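Local coordinates for protein D-alanyl transferase DltD (Enterococcus faecium TX0133A04, PDB 6PFX) that probably transfers D-alanine onto lipoteichoic acid in the Gram-positive cell wall, as a membrane-associated member of the SGNH hydrolase clan, at residues I293-E298 and N340-D345. Residues are numbered along the deposited sequence; the frame is centred on the assembly and turned at random.
Sequences IPPVNE and NYFMED
Met343 bends at both chi2 (-64°) and chi3 (-76°), curling its thioether alongside Pro295, while Phe342, with CG anti to its backbone N (chi1 -154°), brings its ring to the same proline. Two consecutive side chains therefore meet Pro295. Its CG lies 3.6 Å from Phe342 CD2, the two side chains crossing at about a right angle, and its CD rests 3.8 Å from Met343 SD. The methyl group reaches farthest: Met343 CE comes within 3.3 Å of the carbonyl Pro295 O, a close approach, and also touches Pro294 CB at 4.1 Å. Farther along, Asn297 CB lies 4.0 Å from Asp345 O, and a water adds to this direct contact. It accepts from Asn297 ND2 at 2.7 Å, while Asp345 O and, more weakly, Met343 O compete for its protons. The water thus sits between the N-cap residue Asn297 and these two backbone carbonyls. Asn297 ND2 also donates to Phe239 O, and its OD1 weakly caps the helix that follows. The Asp345 carboxylate bonds His348 ND1 through OD2 and Ile347 N through OD1. Ser46, His348 and Asp345 are placed as in a Ser-His-Asp triad, consistent with the SGNH clan. The segment 293-298 leaves the C-terminal end of strand 288-293 and leads into helix 298-304; 340-345 precedes helix 351-365, whose Ala356 packs on Phe342, while Phe333, just past strand 330-332, meets that ring edge-to-face.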
ATOM      1  N   ILE A 293      -9.073  -2.316  -4.407  1.00 10.84           N
ATOM      2  CA  ILE A 293      -9.835  -1.730  -3.308  1.00  8.32           C
ATOM      3  C   ILE A 293     -10.622  -2.853  -2.650  1.00  9.26           C
ATOM      4  O   ILE A 293     -11.576  -3.370  -3.253  1.00 13.87           O
ATOM      5  CB  ILE A 293     -10.827  -0.673  -3.797  1.00  9.17           C
ATOM      6  CG1 ILE A 293     -10.128   0.369  -4.664  1.00 14.67           C
ATOM      7  CG2 ILE A 293     -11.432   0.010  -2.582  1.00 13.36           C
ATOM      8  CD1 ILE A 293     -11.045   1.424  -5.277  1.00 14.75           C
ATOM      9  N   PRO A 294     -10.243  -3.283  -1.453  1.00  7.93           N
ATOM     10  CA  PRO A 294     -10.940  -4.392  -0.803  1.00 10.71           C
ATOM     11  C   PRO A 294     -12.211  -3.920  -0.131  1.00 11.75           C
ATOM     12  O   PRO A 294     -12.344  -2.739   0.222  1.00 11.97           O
ATOM     13  CB  PRO A 294      -9.941  -4.853   0.267  1.00 12.11           C
ATOM     14  CG  PRO A 294      -9.260  -3.547   0.653  1.00 21.93           C
ATOM     15  CD  PRO A 294      -9.055  -2.859  -0.690  1.00 14.49           C
ATOM     16  N   PRO A 295     -13.134  -4.831   0.114  1.00  9.10           N
ATOM     17  CA  PRO A 295     -14.336  -4.519   0.884  1.00 10.43           C
ATOM     18  C   PRO A 295     -14.061  -4.646   2.377  1.00 10.47           C
ATOM     19  O   PRO A 295     -12.962  -4.958   2.815  1.00 10.94           O
ATOM     20  CB  PRO A 295     -15.283  -5.637   0.464  1.00  9.85           C
ATOM     21  CG  PRO A 295     -14.346  -6.813   0.299  1.00  9.89           C
ATOM     22  CD  PRO A 295     -13.099  -6.236  -0.329  1.00 10.07           C
ATOM     23  N   VAL A 296     -15.106  -4.404   3.163  1.00 10.31           N
ATOM     24  CA  VAL A 296     -15.150  -4.801   4.564  1.00 12.30           C
ATOM     25  C   VAL A 296     -16.209  -5.882   4.680  1.00 12.05           C
ATOM     26  O   VAL A 296     -17.300  -5.739   4.118  1.00 12.74           O
ATOM     27  CB  VAL A 296     -15.476  -3.622   5.492  1.00 12.72           C
ATOM     28  CG1 VAL A 296     -15.658  -4.139   6.910  1.00 14.82           C
ATOM     29  CG2 VAL A 296     -14.379  -2.598   5.419  1.00 12.82           C
ATOM     30  N   ASN A 297     -15.848  -6.992   5.329  1.00 14.20           N
ATOM     31  CA  ASN A 297     -16.723  -8.119   5.623  1.00 12.75           C
ATOM     32  C   ASN A 297     -18.084  -7.625   6.079  1.00 14.15           C
ATOM     33  O   ASN A 297     -18.194  -6.930   7.091  1.00 13.81           O
ATOM     34  CB  ASN A 297     -16.024  -8.918   6.738  1.00 13.91           C
ATOM     35  CG  ASN A 297     -16.802 -10.142   7.180  1.00 17.99           C
ATOM     36  OD1 ASN A 297     -18.023 -10.187   7.071  1.00 19.05           O
ATOM     37  ND2 ASN A 297     -16.093 -11.127   7.732  1.00 18.61           N
ATOM     38  N   GLU A 298     -19.130  -7.973   5.315  1.00 12.61           N
ATOM     39  CA  GLU A 298     -20.460  -7.449   5.606  1.00 12.42           C
ATOM     40  C   GLU A 298     -21.033  -8.015   6.903  1.00 12.80           C
ATOM     41  O   GLU A 298     -21.785  -7.324   7.595  1.00 13.57           O
ATOM     42  CB  GLU A 298     -21.421  -7.704   4.445  1.00 17.00           C
ATOM     43  CG  GLU A 298     -22.668  -6.826   4.513  1.00 21.44           C
ATOM     44  CD  GLU A 298     -23.598  -7.036   3.339  1.00 34.29           C
ATOM     45  OE1 GLU A 298     -24.677  -6.411   3.328  1.00 41.03           O
ATOM     46  OE2 GLU A 298     -23.251  -7.824   2.432  1.00 30.92           O
ATOM     47  N   ASN A 340     -18.593 -14.704   1.178  1.00 14.02           N
ATOM     48  CA  ASN A 340     -17.938 -15.402   2.270  1.00 13.77           C
ATOM     49  C   ASN A 340     -16.475 -15.670   1.946  1.00 10.71           C
ATOM     50  O   ASN A 340     -16.114 -16.073   0.831  1.00 15.58           O
ATOM     51  CB  ASN A 340     -18.657 -16.713   2.582  1.00 15.03           C
ATOM     52  CG  ASN A 340     -19.986 -16.488   3.281  1.00 19.86           C
ATOM     53  OD1 ASN A 340     -20.218 -15.432   3.858  1.00 21.64           O
ATOM     54  ND2 ASN A 340     -20.860 -17.481   3.236  1.00 27.93           N
ATOM     55  N   TYR A 341     -15.637 -15.476   2.961  1.00 13.16           N
ATOM     56  CA  TYR A 341     -14.220 -15.808   2.922  1.00 14.20           C
ATOM     57  C   TYR A 341     -13.433 -14.900   1.997  1.00 13.97           C
ATOM     58  O   TYR A 341     -12.285 -15.216   1.667  1.00 13.20           O
ATOM     59  CB  TYR A 341     -14.017 -17.285   2.566  1.00 13.39           C
ATOM     60  CG  TYR A 341     -14.992 -18.171   3.286  1.00 15.43           C
ATOM     61  CD1 TYR A 341     -15.144 -18.101   4.666  1.00 17.55           C
ATOM     62  CD2 TYR A 341     -15.797 -19.043   2.581  1.00 13.16           C
ATOM     63  CE1 TYR A 341     -16.061 -18.903   5.322  1.00 16.26           C
ATOM     64  CE2 TYR A 341     -16.709 -19.847   3.222  1.00 16.98           C
ATOM     65  CZ  TYR A 341     -16.838 -19.781   4.591  1.00 15.25           C
ATOM     66  OH  TYR A 341     -17.767 -20.582   5.233  1.00 20.61           O
ATOM     67  N   PHE A 342     -14.020 -13.777   1.560  1.00 11.78           N
ATOM     68  CA  PHE A 342     -13.270 -12.809   0.763  1.00 11.74           C
ATOM     69  C   PHE A 342     -12.164 -12.181   1.598  1.00 13.56           C
ATOM     70  O   PHE A 342     -11.028 -12.040   1.130  1.00 13.00           O
ATOM     71  CB  PHE A 342     -14.206 -11.720   0.206  1.00 12.99           C
ATOM     72  CG  PHE A 342     -13.706 -11.066  -1.055  1.00 10.00           C
ATOM     73  CD1 PHE A 342     -13.989 -11.619  -2.288  1.00  8.93           C
ATOM     74  CD2 PHE A 342     -12.969  -9.903  -1.013  1.00 11.65           C
ATOM     75  CE1 PHE A 342     -13.531 -11.047  -3.453  1.00 12.64           C
ATOM     76  CE2 PHE A 342     -12.507  -9.327  -2.178  1.00 14.00           C
ATOM     77  CZ  PHE A 342     -12.796  -9.896  -3.396  1.00 11.39           C
ATOM     78  N   MET A 343     -12.481 -11.811   2.840  1.00 11.04           N
ATOM     79  CA  MET A 343     -11.532 -11.257   3.790  1.00 10.25           C
ATOM     80  C   MET A 343     -11.209 -12.307   4.842  1.00 12.93           C
ATOM     81  O   MET A 343     -12.049 -13.146   5.182  1.00 16.58           O
ATOM     82  CB  MET A 343     -12.107 -10.019   4.473  1.00 14.06           C
ATOM     83  CG  MET A 343     -12.709  -9.054   3.500  1.00 11.95           C
ATOM     84  SD  MET A 343     -11.487  -8.395   2.385  1.00 15.24           S
ATOM     85  CE  MET A 343     -10.676  -7.242   3.471  1.00 15.95           C
ATOM     86  N   GLU A 344      -9.964 -12.271   5.323  1.00 11.91           N
ATOM     87  CA  GLU A 344      -9.525 -13.146   6.402  1.00 13.82           C
ATOM     88  C   GLU A 344     -10.072 -12.675   7.740  1.00 13.94           C
ATOM     89  O   GLU A 344     -10.338 -13.494   8.623  1.00 15.39           O
ATOM     90  CB  GLU A 344      -7.988 -13.187   6.434  1.00 15.02           C
ATOM     91  CG  GLU A 344      -7.431 -14.177   7.441  1.00 20.54           C
ATOM     92  CD  GLU A 344      -5.919 -14.247   7.455  1.00 21.49           C
ATOM     93  OE1 GLU A 344      -5.297 -13.817   8.457  1.00 20.71           O
ATOM     94  OE2 GLU A 344      -5.367 -14.769   6.470  1.00 21.96           O
ATOM     95  N   ASP A 345     -10.266 -11.372   7.899  1.00 14.63           N
ATOM     96  CA  ASP A 345     -10.703 -10.801   9.167  1.00 15.25           C
ATOM     97  C   ASP A 345     -11.453  -9.509   8.869  1.00 17.45           C
ATOM     98  O   ASP A 345     -12.180  -9.426   7.875  1.00 22.48           O
ATOM     99  CB  ASP A 345      -9.500 -10.606  10.089  1.00 17.85           C
ATOM    100  CG  ASP A 345      -8.381  -9.827   9.436  1.00 20.61           C
ATOM    101  OD1 ASP A 345      -8.690  -8.889   8.676  1.00 19.62           O
ATOM    102  OD2 ASP A 345      -7.192 -10.163   9.660  1.00 24.22           O
TER
HETATM  103  O   HOH W   1     -13.402 -11.532   7.496  1.00 21.89           O